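Rifamycin polyketide synthase (Amycolatopsis mediterranei, PDB 4LN9) probably catalyses, as the dehydratase domain of the terminal module, the loss of water from a polyketide intermediate during rifamycin assembly. Local coordinates at residues F265-L270 against D308-R313; G82-A87 against D100-E105. All coordinates share one frame; numbering follows the deposited sequence.

Contact 1: residues F265-L270 against D308-R313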
loop_
_atom_site.group_PDB
_atom_site.type_symbol
_atom_site.label_atom_id
_atom_site.label_comp_id
_atom_site.label_asym_id
_atom_site.label_seq_id
_atom_site.Cartn_x
_atom_site.Cartn_y
_atom_site.Cartn_z
ATOM N N PHE A 265 2.870 2.057 -27.911
ATOM C CA PHE A 265 3.406 3.270 -27.292
ATOM C C PHE A 265 2.348 4.046 -26.505
ATOM O O PHE A 265 2.453 4.191 -25.288
ATOM C CB PHE A 265 4.081 4.164 -28.337
ATOM C CG PHE A 265 4.576 5.475 -27.791
ATOM C CD1 PHE A 265 4.089 6.672 -28.291
ATOM C CD2 PHE A 265 5.589 5.514 -26.846
ATOM C CE1 PHE A 265 4.547 7.882 -27.805
ATOM C CE2 PHE A 265 6.049 6.721 -26.351
ATOM C CZ PHE A 265 5.531 7.907 -26.836
ATOM N N ALA A 266 1.309 4.507 -27.199
ATOM C CA ALA A 266 0.266 5.314 -26.570
ATOM C C ALA A 266 -1.130 4.735 -26.795
ATOM O O ALA A 266 -1.582 4.595 -27.933
ATOM C CB ALA A 266 0.334 6.752 -27.063
ATOM N N TRP A 267 -1.841 4.503 -25.695
ATOM C CA TRP A 267 -3.211 4.000 -25.733
ATOM C C TRP A 267 -4.149 5.137 -25.473
ATOM O O TRP A 267 -3.977 5.872 -24.499
ATOM C CB TRP A 267 -3.401 2.948 -24.646
ATOM C CG TRP A 267 -2.554 1.714 -24.828
ATOM C CD1 TRP A 267 -1.189 1.573 -24.592
ATOM C CD2 TRP A 267 -3.014 0.375 -25.216
ATOM N NE1 TRP A 267 -0.788 0.280 -24.814
ATOM C CE2 TRP A 267 -1.829 -0.483 -25.213
ATOM C CE3 TRP A 267 -4.237 -0.169 -25.577
ATOM C CZ2 TRP A 267 -1.890 -1.817 -25.574
ATOM C CZ3 TRP A 267 -4.290 -1.523 -25.912
ATOM C CH2 TRP A 267 -3.145 -2.326 -25.908
ATOM N N ASN A 268 -5.246 5.191 -26.220
ATOM C CA ASN A 268 -6.244 6.231 -26.014
ATOM C C ASN A 268 -7.652 5.664 -26.097
ATOM O O ASN A 268 -7.985 4.955 -27.047
ATOM C CB ASN A 268 -6.069 7.345 -27.047
ATOM C CG ASN A 268 -4.758 8.089 -26.884
ATOM O OD1 ASN A 268 -3.807 7.868 -27.634
ATOM N ND2 ASN A 268 -4.699 8.970 -25.893
ATOM N N GLY A 269 -8.443 5.894 -25.054
ATOM C CA GLY A 269 -9.855 5.520 -25.064
ATOM C C GLY A 269 -10.073 4.019 -25.065
ATOM O O GLY A 269 -10.799 3.488 -25.908
ATOM N N LEU A 270 -9.499 3.340 -24.078
ATOM C CA LEU A 270 -9.753 1.919 -23.905
ATOM C C LEU A 270 -10.842 1.619 -22.878
ATOM O O LEU A 270 -10.795 2.094 -21.740
ATOM C CB LEU A 270 -8.477 1.145 -23.580
ATOM C CG LEU A 270 -8.817 -0.346 -23.540
ATOM C CD1 LEU A 270 -8.094 -1.155 -24.611
ATOM C CD2 LEU A 270 -8.642 -0.960 -22.154
ATOM N N ASP A 308 -10.136 3.348 -28.879
ATOM C CA ASP A 308 -10.222 4.479 -29.802
ATOM C C ASP A 308 -8.955 4.588 -30.645
ATOM O O ASP A 308 -9.021 4.744 -31.865
ATOM C CB ASP A 308 -10.460 5.792 -29.046
ATOM C CG ASP A 308 -11.867 5.899 -28.484
ATOM O OD1 ASP A 308 -12.739 5.109 -28.901
ATOM O OD2 ASP A 308 -12.102 6.786 -27.637
ATOM N N SER A 309 -7.804 4.454 -29.993
ATOM C CA SER A 309 -6.523 4.705 -30.642
ATOM C C SER A 309 -5.375 3.999 -29.919
ATOM O O SER A 309 -5.260 4.075 -28.696
ATOM C CB SER A 309 -6.256 6.210 -30.725
ATOM O OG SER A 309 -5.013 6.476 -31.353
ATOM N N LEU A 310 -4.548 3.289 -30.681
ATOM C CA LEU A 310 -3.229 2.872 -30.210
ATOM C C LEU A 310 -2.134 3.302 -31.186
ATOM O O LEU A 310 -2.178 2.964 -32.369
ATOM C CB LEU A 310 -3.187 1.353 -30.009
ATOM C CG LEU A 310 -1.826 0.725 -29.696
ATOM C CD1 LEU A 310 -1.329 1.167 -28.328
ATOM C CD2 LEU A 310 -1.901 -0.792 -29.780
ATOM N N VAL A 311 -1.196 4.110 -30.699
ATOM C CA VAL A 311 -0.016 4.485 -31.476
ATOM C C VAL A 311 1.209 3.689 -31.018
ATOM O O VAL A 311 1.351 3.389 -29.833
ATOM C CB VAL A 311 0.278 5.995 -31.352
ATOM C CG1 VAL A 311 1.669 6.313 -31.881
ATOM C CG2 VAL A 311 -0.778 6.806 -32.090
ATOM N N GLY A 312 2.049 3.282 -31.968
ATOM C CA GLY A 312 3.200 2.430 -31.663
ATOM C C GLY A 312 4.536 3.115 -31.897
ATOM O O GLY A 312 4.591 4.190 -32.494
ATOM N N ARG A 313 5.620 2.483 -31.447
ATOM C CA ARG A 313 6.974 2.987 -31.706
ATOM C C ARG A 313 8.044 1.885 -31.712
ATOM O O ARG A 313 7.870 0.842 -31.078
ATOM C CB ARG A 313 7.344 4.089 -30.706
ATOM C CG ARG A 313 6.928 5.489 -31.136
ATOM C CD ARG A 313 7.953 6.533 -30.712
ATOM N NE ARG A 313 8.207 6.509 -29.273
ATOM C CZ ARG A 313 9.003 7.365 -28.639
ATOM N NH1 ARG A 313 9.591 8.347 -29.309
ATOM N NH2 ARG A 313 9.203 7.245 -27.334
HETATM O O HOH W 1 -2.709 6.506 -29.363
#
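Two neighbouring antiparallel strands of the double hotdog fold meet here, with Ala266 facing Val311, Trp267 facing Leu310 and Asn268 facing Ser309. The axes of the two short strand segments come within 4.6 Å of each other. At one end sits a classic beta bulge: Val311 O takes two donors, Phe265 N at 2.8 Å and Ala266 N, the latter tilted from the carbonyl plane. Val311 N returns a bond to Ala266 O, and Asn268 and Ser309 exchange a pair of backbone bonds. A second classic bulge has Asp308 and Ser309 both opposite Asn268, and beyond it Asp308 N bonds to Gly269 O.

On the inner face, Leu310 CD1 sits over the five-membered ring of Trp267, 3.5 Å from its centroid and only 5° off the normal, a CH-pi contact. The indole lies between this strand pair and two helices of the fold, since the side chain also touches Val84 of helix 80-93 and Leu243 of helix 236-251. On the face opposite Trp267 and Leu310, Ala266 CB touches Val311 CB, while a water donates to Ala266 O (2.6 Å) and Asn268 OD1 and accepts from Ser309 OG, tying both strands together on this face.

Phe265 holds CG anti to its backbone N (chi1 176°), which sends the ring alongside Arg313. The guanidinium passes over one ring face in a cation-pi contact, with Arg313 CZ 4.2 Å from the ring centroid; the two planes are 48° apart, and the arginine is poorly ordered. Val311 CG1 approaches the same ring at its edge, 4.3 Å from Phe265 CD1.

Contact 2: residues G82-A87 against D100-E105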
loop_
_atom_site.group_PDB
_atom_site.type_symbol
_atom_site.label_atom_id
_atom_site.label_comp_id
_atom_site.label_asym_id
_atom_site.label_seq_id
_atom_site.Cartn_x
_atom_site.Cartn_y
_atom_site.Cartn_z
ATOM N N GLY A 82 -0.877 -6.260 -20.773
ATOM C CA GLY A 82 -0.863 -6.606 -19.355
ATOM C C GLY A 82 -0.901 -5.362 -18.492
ATOM O O GLY A 82 -1.590 -5.318 -17.473
ATOM N N LEU A 83 -0.186 -4.332 -18.929
ATOM C CA LEU A 83 -0.194 -3.046 -18.246
ATOM C C LEU A 83 -1.561 -2.375 -18.344
ATOM O O LEU A 83 -2.077 -1.848 -17.358
ATOM C CB LEU A 83 0.891 -2.135 -18.827
ATOM C CG LEU A 83 2.309 -2.682 -18.651
ATOM C CD1 LEU A 83 3.347 -1.669 -19.111
ATOM C CD2 LEU A 83 2.543 -3.079 -17.200
ATOM N N VAL A 84 -2.173 -2.463 -19.522
ATOM C CA VAL A 84 -3.541 -1.992 -19.727
ATOM C C VAL A 84 -4.522 -2.664 -18.768
ATOM O O VAL A 84 -5.349 -1.995 -18.146
ATOM C CB VAL A 84 -4.007 -2.218 -21.181
ATOM C CG1 VAL A 84 -5.504 -1.976 -21.307
ATOM C CG2 VAL A 84 -3.235 -1.317 -22.131
ATOM N N GLU A 85 -4.401 -3.981 -18.622
ATOM C CA GLU A 85 -5.284 -4.737 -17.732
ATOM C C GLU A 85 -5.099 -4.313 -16.276
ATOM O O GLU A 85 -6.069 -4.179 -15.530
ATOM C CB GLU A 85 -5.059 -6.248 -17.886
ATOM C CG GLU A 85 -5.520 -7.087 -16.694
ATOM C CD GLU A 85 -7.026 -7.316 -16.662
ATOM O OE1 GLU A 85 -7.711 -6.931 -17.633
ATOM O OE2 GLU A 85 -7.524 -7.874 -15.660
ATOM N N LEU A 86 -3.847 -4.132 -15.870
ATOM C CA LEU A 86 -3.549 -3.651 -14.529
ATOM C C LEU A 86 -4.194 -2.291 -14.290
ATOM O O LEU A 86 -4.789 -2.052 -13.239
ATOM C CB LEU A 86 -2.037 -3.565 -14.320
ATOM C CG LEU A 86 -1.292 -4.891 -14.473
ATOM C CD1 LEU A 86 0.200 -4.708 -14.236
ATOM C CD2 LEU A 86 -1.868 -5.943 -13.535
ATOM N N ALA A 87 -4.040 -1.394 -15.259
ATOM C CA ALA A 87 -4.544 -0.031 -15.133
ATOM C C ALA A 87 -6.059 -0.038 -15.010
ATOM O O ALA A 87 -6.623 0.616 -14.134
ATOM C CB ALA A 87 -4.112 0.809 -16.326
ATOM N N ASP A 100 -8.659 6.577 -20.277
ATOM C CA ASP A 100 -8.626 7.771 -21.119
ATOM C C ASP A 100 -7.321 7.798 -21.908
ATOM O O ASP A 100 -7.321 7.958 -23.129
ATOM C CB ASP A 100 -8.724 9.018 -20.229
ATOM C CG ASP A 100 -9.202 10.251 -20.980
ATOM O OD1 ASP A 100 -9.517 10.142 -22.186
ATOM O OD2 ASP A 100 -9.271 11.334 -20.355
ATOM N N GLU A 101 -6.221 7.527 -21.211
ATOM C CA GLU A 101 -4.897 7.551 -21.821
ATOM C C GLU A 101 -3.916 6.704 -21.013
ATOM O O GLU A 101 -4.002 6.635 -19.786
ATOM C CB GLU A 101 -4.395 8.994 -21.930
ATOM C CG GLU A 101 -3.053 9.148 -22.628
ATOM C CD GLU A 101 -2.710 10.598 -22.909
ATOM O OE1 GLU A 101 -3.398 11.491 -22.369
ATOM O OE2 GLU A 101 -1.771 10.846 -23.696
ATOM N N LEU A 102 -3.061 5.966 -21.715
ATOM C CA LEU A 102 -1.931 5.298 -21.077
ATOM C C LEU A 102 -0.710 5.338 -21.982
ATOM O O LEU A 102 -0.783 4.961 -23.152
ATOM C CB LEU A 102 -2.283 3.850 -20.725
ATOM C CG LEU A 102 -1.321 3.134 -19.772
ATOM C CD1 LEU A 102 -1.359 3.770 -18.392
ATOM C CD2 LEU A 102 -1.638 1.647 -19.690
ATOM N N VAL A 103 0.379 5.903 -21.474
ATOM C CA VAL A 103 1.627 5.938 -22.225
ATOM C C VAL A 103 2.619 4.925 -21.669
ATOM O O VAL A 103 2.849 4.872 -20.460
ATOM C CB VAL A 103 2.261 7.342 -22.208
ATOM C CG1 VAL A 103 3.623 7.317 -22.884
ATOM C CG2 VAL A 103 1.340 8.346 -22.886
ATOM N N ILE A 104 3.112 4.044 -22.534
ATOM C CA ILE A 104 4.098 3.052 -22.118
ATOM C C ILE A 104 5.512 3.616 -22.223
ATOM O O ILE A 104 5.920 4.095 -23.279
ATOM C CB ILE A 104 3.998 1.758 -22.950
ATOM C CG1 ILE A 104 2.538 1.319 -23.084
ATOM C CG2 ILE A 104 4.829 0.651 -22.314
ATOM C CD1 ILE A 104 1.953 0.744 -21.813
ATOM N N GLU A 105 6.225 3.626 -21.102
ATOM C CA GLU A 105 7.484 4.355 -21.002
ATOM C C GLU A 105 8.670 3.429 -21.244
ATOM O O GLU A 105 9.687 3.842 -21.803
ATOM C CB GLU A 105 7.613 4.996 -19.624
ATOM C CG GLU A 105 6.459 5.908 -19.258
ATOM C CD GLU A 105 6.879 6.996 -18.293
ATOM O OE1 GLU A 105 6.241 8.071 -18.299
ATOM O OE2 GLU A 105 7.961 6.854 -17.682
#
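Leu102 carries CG anti to the backbone N (chi1 -166°), and a chi2 of 66° then directs CD2 at helix 82-87; in Ile104 the first torsion sets CG1 anti to the carbonyl carbon and the bend at the second turns CD1 toward the same helix, although its CB starts off to one side. These two methyls do nearly all of the touching from the strand. Leu102 CD2 lies against the helix backbone, 4.1 Å from Val84 CA, and also meets Val84 CG2 at 4.2 Å and Ala87 CB at 4.3 Å. One leucine methyl is thus shared by residues of a single helical turn, where Ala87 N bonds back to Leu83 O.

This is the helix-on-sheet packing of a hotdog fold, in which a long helix is wrapped by a curved antiparallel sheet. Helix 80-93 plays that part for strand 98-104, and the two short segments cross at 138° with axes 10.1 Å apart, a spacing filled by aliphatic side chains. Further along, Leu83 CD1 meets Ile104 CD1 methyl to methyl at 3.9 Å, the closest approach of the contact, with the two side chains crossing at a slant. Strand 131-139 continues this apolar layer, Val135 touching Leu83 and Val133 touching Leu102. On another side of the helix, Glu85 is buried, and its carboxylate is satisfied by His38 and by the backbone N atoms of Gly233 and Ile234.

Strand 98-104 of contact 2 lies directly beside strand 263-272 of contact 1, so the two contacts share a continuous run of strands and their centres are about 9 Å apart. Trp267 N to Leu102 O and Phe265 O to Ile104 N, both 2.8 Å, are probable hydrogen bonds across that boundary. Helix 82-87 reaches over it as well: Val84 CG2 lies 3.5 Å from Trp267 CE2, and Val84 CG1 packs on Leu270 CD2. Contact 2 belongs to the first half of the chain and contact 1 to the second, consistent with the seam between two hotdogs.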